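Local coordinates for protein uncharacterized ACR, COG1565 superfamily (Burkholderia thailandensis, PDB 4F3N) that is of unknown function but has a methyltransferase fold and probably transfers methyl groups from S-adenosylmethionine, perhaps to protein arginines, at residues Gly73-Phe78 with Ala248-Ala253; Arg223-Ala226 with Gly231-Glu234. One frame throughout, in Å; residues are numbered along the deposited sequence. Where two conformers were deposited one is given.

Contact 1 (Gly73-Phe78 with Ala248-Ala253); sequences GGWIPF and ADRPFA
Trp75 meets Ala248 and Arg250 because its CG lies anti to the backbone N, chi1 -172°, which carries the indole toward residues 248-250. The chain of Arg250 bends at chi3, and this turn brings its guanidinium back over the indole. Two different parts of the Trp75 ring are used. At the edge, the indole N-H makes a hydrogen bond to a backbone carbonyl, with NE1 of Trp75 3.0 Å from O of Ala248. The bond is nearly straight, 165° at the hydrogen. The oxygen lies close to the indole plane, but the donor sits well above the plane of the carbonyl group. Beside this bond the methyl group of Ala248 touches the same edge, its CB 3.9 Å from Trp75 CD1. Over one face of the indole lies Arg250. Its guanidinium is stacked almost parallel to the ring, with the planes 16° apart. Trp75 CE3 is under the middle of the guanidinium, 3.4 Å from Arg250 CZ. The cation-pi contact is therefore off-centre on the six-membered ring. The five-membered ring is met by the aliphatic part of the same side chain. Arg250 CD stands directly over it in a CH-pi contact, 3.9 Å from the ring centroid. The hydrogen bond and the stack together would limit rotation of the indole. The contact lies at the surface, away from the annotated sites. Gly73 ends helix 52-71 in a Schellman motif, and Pro77 sits at the N-cap position of helix 78-87. Trp75 thus belongs to the connection between two helices. It reaches across strand 231-239, where it touches Glu234 and Ser238, to strand 245-250 on the other side. The short, weakly bonded strand 76-77 and strand 245-250 both pair with strand 231-239 in an antiparallel sheet.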
ATOM      1  N   GLY A  73      -0.440  12.030 -28.977  1.00 19.05           N
ATOM      2  CA  GLY A  73      -0.346  13.473 -29.228  1.00 19.26           C
ATOM      3  C   GLY A  73       0.664  14.209 -28.370  1.00 18.68           C
ATOM      4  O   GLY A  73       0.720  15.461 -28.387  1.00 19.49           O
ATOM      5  N   GLY A  74       1.501  13.445 -27.648  1.00 16.31           N
ATOM      6  CA  GLY A  74       2.648  13.994 -26.955  1.00 14.97           C
ATOM      7  C   GLY A  74       2.514  14.066 -25.451  1.00 13.39           C
ATOM      8  O   GLY A  74       3.390  14.597 -24.801  1.00 13.67           O
ATOM      9  N   TRP A  75       1.426  13.526 -24.903  1.00 12.74           N
ATOM     10  CA  TRP A  75       1.160  13.641 -23.461  1.00 11.57           C
ATOM     11  C   TRP A  75       0.293  12.535 -22.950  1.00 11.32           C
ATOM     12  O   TRP A  75      -0.748  12.200 -23.571  1.00 12.00           O
ATOM     13  CB  TRP A  75       0.484  14.970 -23.193  1.00 11.60           C
ATOM     14  CG  TRP A  75       0.272  15.408 -21.763  1.00 11.31           C
ATOM     15  CD1 TRP A  75       1.041  16.291 -21.032  1.00 11.37           C
ATOM     16  CD2 TRP A  75      -0.846  15.030 -20.867  1.00 11.23           C
ATOM     17  NE1 TRP A  75       0.534  16.449 -19.754  1.00 11.31           N
ATOM     18  CE2 TRP A  75      -0.613  15.723 -19.605  1.00 11.36           C
ATOM     19  CE3 TRP A  75      -1.961  14.196 -20.981  1.00 11.74           C
ATOM     20  CZ2 TRP A  75      -1.452  15.584 -18.525  1.00 11.25           C
ATOM     21  CZ3 TRP A  75      -2.825  14.094 -19.892  1.00 11.42           C
ATOM     22  CH2 TRP A  75      -2.586  14.773 -18.696  1.00 11.63           C
ATOM     23  N   ILE A  76       0.688  11.971 -21.806  1.00 10.18           N
ATOM     24  CA  ILE A  76      -0.147  11.020 -21.082  1.00  9.87           C
ATOM     25  C   ILE A  76      -0.222  11.398 -19.598  1.00  9.50           C
ATOM     26  O   ILE A  76       0.707  12.038 -19.047  1.00  9.26           O
ATOM     27  CB  ILE A  76       0.376   9.577 -21.209  1.00  9.39           C
ATOM     28  CG1 ILE A  76       1.797   9.442 -20.626  1.00  8.73           C
ATOM     29  CG2 ILE A  76       0.345   9.178 -22.661  1.00  9.99           C
ATOM     30  CD1 ILE A  76       2.297   7.999 -20.520  1.00  8.52           C
ATOM     31  N   PRO A  77      -1.327  11.038 -18.943  1.00  9.50           N
ATOM     32  CA  PRO A  77      -1.335  11.316 -17.499  1.00  9.30           C
ATOM     33  C   PRO A  77      -0.250  10.510 -16.741  1.00  8.81           C
ATOM     34  O   PRO A  77       0.193   9.465 -17.213  1.00  7.81           O
ATOM     35  CB  PRO A  77      -2.753  10.929 -17.066  1.00  9.95           C
ATOM     36  CG  PRO A  77      -3.277  10.056 -18.128  1.00 10.55           C
ATOM     37  CD  PRO A  77      -2.538  10.313 -19.399  1.00 10.22           C
ATOM     38  N   PHE A  78       0.169  10.994 -15.571  1.00  8.45           N
ATOM     39  CA  PHE A  78       1.200  10.303 -14.818  1.00  8.43           C
ATOM     40  C   PHE A  78       0.738   8.916 -14.378  1.00  8.47           C
ATOM     41  O   PHE A  78       1.555   7.978 -14.280  1.00  8.36           O
ATOM     42  CB  PHE A  78       1.644  11.114 -13.611  1.00  8.42           C
ATOM     43  CG  PHE A  78       2.837  10.533 -12.936  1.00  8.02           C
ATOM     44  CD1 PHE A  78       2.702   9.864 -11.737  1.00  8.14           C
ATOM     45  CD2 PHE A  78       4.107  10.580 -13.546  1.00  8.13           C
ATOM     46  CE1 PHE A  78       3.794   9.290 -11.126  1.00  8.06           C
ATOM     47  CE2 PHE A  78       5.183   9.965 -12.942  1.00  7.91           C
ATOM     48  CZ  PHE A  78       5.016   9.310 -11.738  1.00  7.82           C
ATOM     49  N   ALA A 248       4.937  17.611 -17.812  1.00 10.16           N
ATOM     50  CA  ALA A 248       4.321  18.656 -18.597  1.00 10.78           C
ATOM     51  C   ALA A 248       2.971  18.910 -18.060  1.00 11.32           C
ATOM     52  O   ALA A 248       2.212  17.965 -17.848  1.00 10.62           O
ATOM     53  CB  ALA A 248       4.234  18.276 -20.068  1.00 10.55           C
ATOM     54  N   ASP A 249       2.648  20.186 -17.844  1.00 12.03           N
ATOM     55  CA  ASP A 249       1.381  20.548 -17.218  1.00 13.27           C
ATOM     56  C   ASP A 249       0.341  20.929 -18.263  1.00 14.93           C
ATOM     57  O   ASP A 249       0.668  21.644 -19.202  1.00 15.16           O
ATOM     58  CB  ASP A 249       1.618  21.697 -16.253  1.00 13.55           C
ATOM     59  CG  ASP A 249       2.464  21.305 -15.080  1.00 14.05           C
ATOM     60  OD1 ASP A 249       2.412  20.132 -14.685  1.00 12.88           O
ATOM     61  OD2 ASP A 249       3.159  22.189 -14.532  1.00 14.26           O
ATOM     62  N   ARG A 250      -0.889  20.419 -18.111  1.00 16.48           N
ATOM     63  CA  ARG A 250      -1.977  20.646 -19.081  1.00 19.87           C
ATOM     64  C   ARG A 250      -3.278  20.911 -18.352  1.00 20.64           C
ATOM     65  O   ARG A 250      -3.522  20.307 -17.314  1.00 18.34           O
ATOM     66  CB  ARG A 250      -2.170  19.377 -19.904  1.00 23.27           C
ATOM     67  CG  ARG A 250      -2.525  19.625 -21.339  1.00 28.38           C
ATOM     68  CD  ARG A 250      -2.300  18.382 -22.175  1.00 30.01           C
ATOM     69  NE  ARG A 250      -3.404  17.448 -22.008  1.00 33.54           N
ATOM     70  CZ  ARG A 250      -3.675  16.444 -22.846  1.00 34.68           C
ATOM     71  NH1 ARG A 250      -4.702  15.639 -22.590  1.00 35.95           N
ATOM     72  NH2 ARG A 250      -2.926  16.233 -23.930  1.00 35.41           N
ATOM     73  N   PRO A 251      -4.150  21.777 -18.906  1.00 21.89           N
ATOM     74  CA  PRO A 251      -5.461  21.904 -18.286  1.00 23.53           C
ATOM     75  C   PRO A 251      -6.209  20.581 -18.242  1.00 24.29           C
ATOM     76  O   PRO A 251      -6.013  19.719 -19.113  1.00 22.80           O
ATOM     77  CB  PRO A 251      -6.208  22.900 -19.201  1.00 24.29           C
ATOM     78  CG  PRO A 251      -5.150  23.585 -19.973  1.00 23.78           C
ATOM     79  CD  PRO A 251      -3.956  22.690 -20.029  1.00 23.04           C
ATOM     80  N   PHE A 252      -7.066  20.429 -17.234  1.00 25.05           N
ATOM     81  CA  PHE A 252      -7.887  19.234 -17.090  1.00 30.08           C
ATOM     82  C   PHE A 252      -8.807  19.044 -18.289  1.00 33.65           C
ATOM     83  O   PHE A 252      -9.267  20.026 -18.856  1.00 35.52           O
ATOM     84  CB  PHE A 252      -8.691  19.315 -15.786  1.00 29.84           C
ATOM     85  CG  PHE A 252      -7.849  19.044 -14.572  1.00 28.86           C
ATOM     86  CD1 PHE A 252      -7.431  17.759 -14.294  1.00 28.42           C
ATOM     87  CD2 PHE A 252      -7.434  20.075 -13.744  1.00 30.46           C
ATOM     88  CE1 PHE A 252      -6.622  17.498 -13.200  1.00 28.25           C
ATOM     89  CE2 PHE A 252      -6.638  19.819 -12.642  1.00 28.50           C
ATOM     90  CZ  PHE A 252      -6.234  18.530 -12.370  1.00 27.13           C
ATOM     91  N   ALA A 253      -8.993  17.792 -18.701  1.00 38.06           N
ATOM     92  CA  ALA A 253      -9.977  17.453 -19.727  1.00 42.45           C
ATOM     93  C   ALA A 253     -11.334  17.787 -19.143  1.00 47.13           C
ATOM     94  O   ALA A 253     -12.062  18.628 -19.678  1.00 51.69           O
ATOM     95  CB  ALA A 253      -9.898  15.977 -20.096  1.00 40.91           C
TER

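Contact 2 (Arg223-Ala226 with Gly231-Glu234); sequences RLVA and GWCE
Val225 and Ala226 pair with Glu234 and Cys233 in the beta hairpin of strands 223-228 and 231-239. The short segments run antiparallel, with 149° between their directions. Ala226 and Cys233 form a hydrogen-bonded pair. Ala226 N to Cys233 O and Cys233 N to Ala226 O are both 2.9 Å. Val225 and Glu234 form the next, non-hydrogen-bonded pair, with their CA atoms 4.5 Å apart. Here Val225 CA makes a CA-H...O contact with Cys233 O. The side chains of Val225 and Trp232 meet near the turn, where Val225 CG2 lies 3.8 Å from Trp232 CZ3. Farther from the turn, Glu234 has CG anti to its own N, chi1 -176°. Its extended chain reaches along the hairpin to a salt bridge with Arg223, described for one of the two conformers deposited for that arginine. The guanidinium and carboxylate planes are 47° apart. Arg223 NH2 gives the straighter bond, 3.0 Å to the syn lone pair of Glu234 OE1. The bond from NE to OE2 is short but bent, and weak. A water donates to Glu234 OE2, with its oxygen 2.6 Å away, and the same water oxygen accepts from Leu224 N at 3.1 Å.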
ATOM      1  N   ARG A 223      -2.351  10.238 -10.077  1.00  9.44           N
ATOM      2  CA  ARG A 223      -2.204  11.341 -11.020  0.50  9.78           C
ATOM      3  C   ARG A 223      -1.509  12.475 -10.267  1.00  9.47           C
ATOM      4  O   ARG A 223      -1.572  12.556  -9.046  1.00  9.68           O
ATOM      5  CB  ARG A 223      -3.564  11.718 -11.615  0.50 10.84           C
ATOM      6  CG  ARG A 223      -4.026  10.704 -12.652  0.50 11.77           C
ATOM      7  CD  ARG A 223      -5.499  10.830 -13.062  0.50 13.27           C
ATOM      8  NE  ARG A 223      -5.679  11.606 -14.272  0.50 14.66           N
ATOM      9  CZ  ARG A 223      -6.084  11.125 -15.458  0.50 16.10           C
ATOM     10  NH1 ARG A 223      -6.381   9.838 -15.631  0.50 17.65           N
ATOM     11  NH2 ARG A 223      -6.213  11.943 -16.490  0.50 16.44           N
ATOM     12  N   LEU A 224      -0.822  13.336 -10.988  1.00  9.29           N
ATOM     13  CA  LEU A 224      -0.201  14.490 -10.398  1.00  9.42           C
ATOM     14  C   LEU A 224      -0.957  15.742 -10.800  1.00  9.71           C
ATOM     15  O   LEU A 224      -1.430  15.891 -11.935  1.00  9.63           O
ATOM     16  CB  LEU A 224       1.243  14.577 -10.854  1.00  9.19           C
ATOM     17  CG  LEU A 224       2.125  13.365 -10.481  1.00  9.12           C
ATOM     18  CD1 LEU A 224       3.536  13.438 -11.059  1.00  9.11           C
ATOM     19  CD2 LEU A 224       2.216  13.245  -8.965  1.00  9.40           C
ATOM     20  N   VAL A 225      -1.063  16.664  -9.861  1.00 10.44           N
ATOM     21  CA  VAL A 225      -1.779  17.900 -10.131  1.00 10.98           C
ATOM     22  C   VAL A 225      -0.920  19.059  -9.671  1.00 11.82           C
ATOM     23  O   VAL A 225      -0.188  18.936  -8.677  1.00 12.01           O
ATOM     24  CB  VAL A 225      -3.155  17.912  -9.448  1.00 11.21           C
ATOM     25  CG1 VAL A 225      -4.042  16.808 -10.032  1.00 11.63           C
ATOM     26  CG2 VAL A 225      -3.069  17.792  -7.898  1.00 11.70           C
ATOM     27  N   ALA A 226      -0.971  20.166 -10.407  1.00 12.85           N
ATOM     28  CA  ALA A 226      -0.104  21.302 -10.123  1.00 13.66           C
ATOM     29  C   ALA A 226      -0.937  22.570 -10.101  1.00 15.22           C
ATOM     30  O   ALA A 226      -1.786  22.775 -10.964  1.00 14.57           O
ATOM     31  CB  ALA A 226       0.991  21.435 -11.195  1.00 14.05           C
ATOM     32  N   GLY A 231      -5.209  28.364 -12.120  1.00 32.36           N
ATOM     33  CA  GLY A 231      -5.903  27.332 -11.379  1.00 29.68           C
ATOM     34  C   GLY A 231      -5.158  26.001 -11.488  1.00 26.65           C
ATOM     35  O   GLY A 231      -4.077  25.919 -12.124  1.00 24.95           O
ATOM     36  N   TRP A 232      -5.750  24.969 -10.886  1.00 24.98           N
ATOM     37  CA  TRP A 232      -5.169  23.613 -10.923  1.00 21.71           C
ATOM     38  C   TRP A 232      -5.133  23.062 -12.305  1.00 21.06           C
ATOM     39  O   TRP A 232      -6.008  23.344 -13.108  1.00 21.86           O
ATOM     40  CB  TRP A 232      -5.951  22.680 -10.047  1.00 22.18           C
ATOM     41  CG  TRP A 232      -5.765  22.953  -8.590  1.00 22.42           C
ATOM     42  CD1 TRP A 232      -6.585  23.695  -7.753  1.00 23.24           C
ATOM     43  CD2 TRP A 232      -4.662  22.491  -7.752  1.00 22.75           C
ATOM     44  NE1 TRP A 232      -6.092  23.711  -6.465  1.00 24.08           N
ATOM     45  CE2 TRP A 232      -4.923  23.013  -6.403  1.00 23.70           C
ATOM     46  CE3 TRP A 232      -3.509  21.737  -7.977  1.00 21.03           C
ATOM     47  CZ2 TRP A 232      -4.067  22.751  -5.343  1.00 23.04           C
ATOM     48  CZ3 TRP A 232      -2.664  21.485  -6.898  1.00 20.73           C
ATOM     49  CH2 TRP A 232      -2.931  21.983  -5.620  1.00 21.38           C
ATOM     50  N   CYS A 233      -4.093  22.297 -12.608  1.00 18.26           N
ATOM     51  CA  CYS A 233      -4.042  21.550 -13.845  1.00 17.71           C
ATOM     52  C   CYS A 233      -3.402  20.204 -13.603  1.00 14.77           C
ATOM     53  O   CYS A 233      -2.957  19.916 -12.497  1.00 13.65           O
ATOM     54  CB  CYS A 233      -3.262  22.288 -14.882  1.00 18.92           C
ATOM     55  SG  CYS A 233      -1.556  22.459 -14.446  1.00 24.84           S
ATOM     56  N   GLU A 234      -3.351  19.395 -14.649  1.00 13.39           N
ATOM     57  CA  GLU A 234      -2.770  18.060 -14.515  1.00 11.75           C
ATOM     58  C   GLU A 234      -1.325  18.067 -14.978  1.00 10.99           C
ATOM     59  O   GLU A 234      -1.008  18.596 -16.048  1.00 10.66           O
ATOM     60  CB  GLU A 234      -3.591  17.027 -15.282  1.00 12.21           C
ATOM     61  CG  GLU A 234      -3.042  15.617 -15.069  1.00 11.48           C
ATOM     62  CD  GLU A 234      -4.024  14.494 -15.283  1.00 11.83           C
ATOM     63  OE1 GLU A 234      -5.111  14.707 -15.891  1.00 12.44           O
ATOM     64  OE2 GLU A 234      -3.693  13.382 -14.807  1.00 12.02           O
TER
HETATM   65  O   HOH W   1      -1.229  12.980 -14.016  1.00  7.34           O

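In the fold
Contacts 1 and 2 belong to the same antiparallel sheet, with centres about 9 Å apart. Along the chain, contact 2 is nested inside the loop closed by contact 1. Strand 231-239 joins them: it is the second strand of the hairpin in contact 2 and pairs with both strands of contact 1. Glu234 is one meeting point. Its O lies 2.8 Å from Arg250 N, a probable backbone hydrogen bond, and its OE2 packs 3.5 Å from Pro77 CB. Phe252 comes against the hairpin too, with CE2 3.3 Å from Cys233 CA. Both contacts lie away from Thr113 and Asn214, which bind S-adenosylhomocysteine in a structure of this protein.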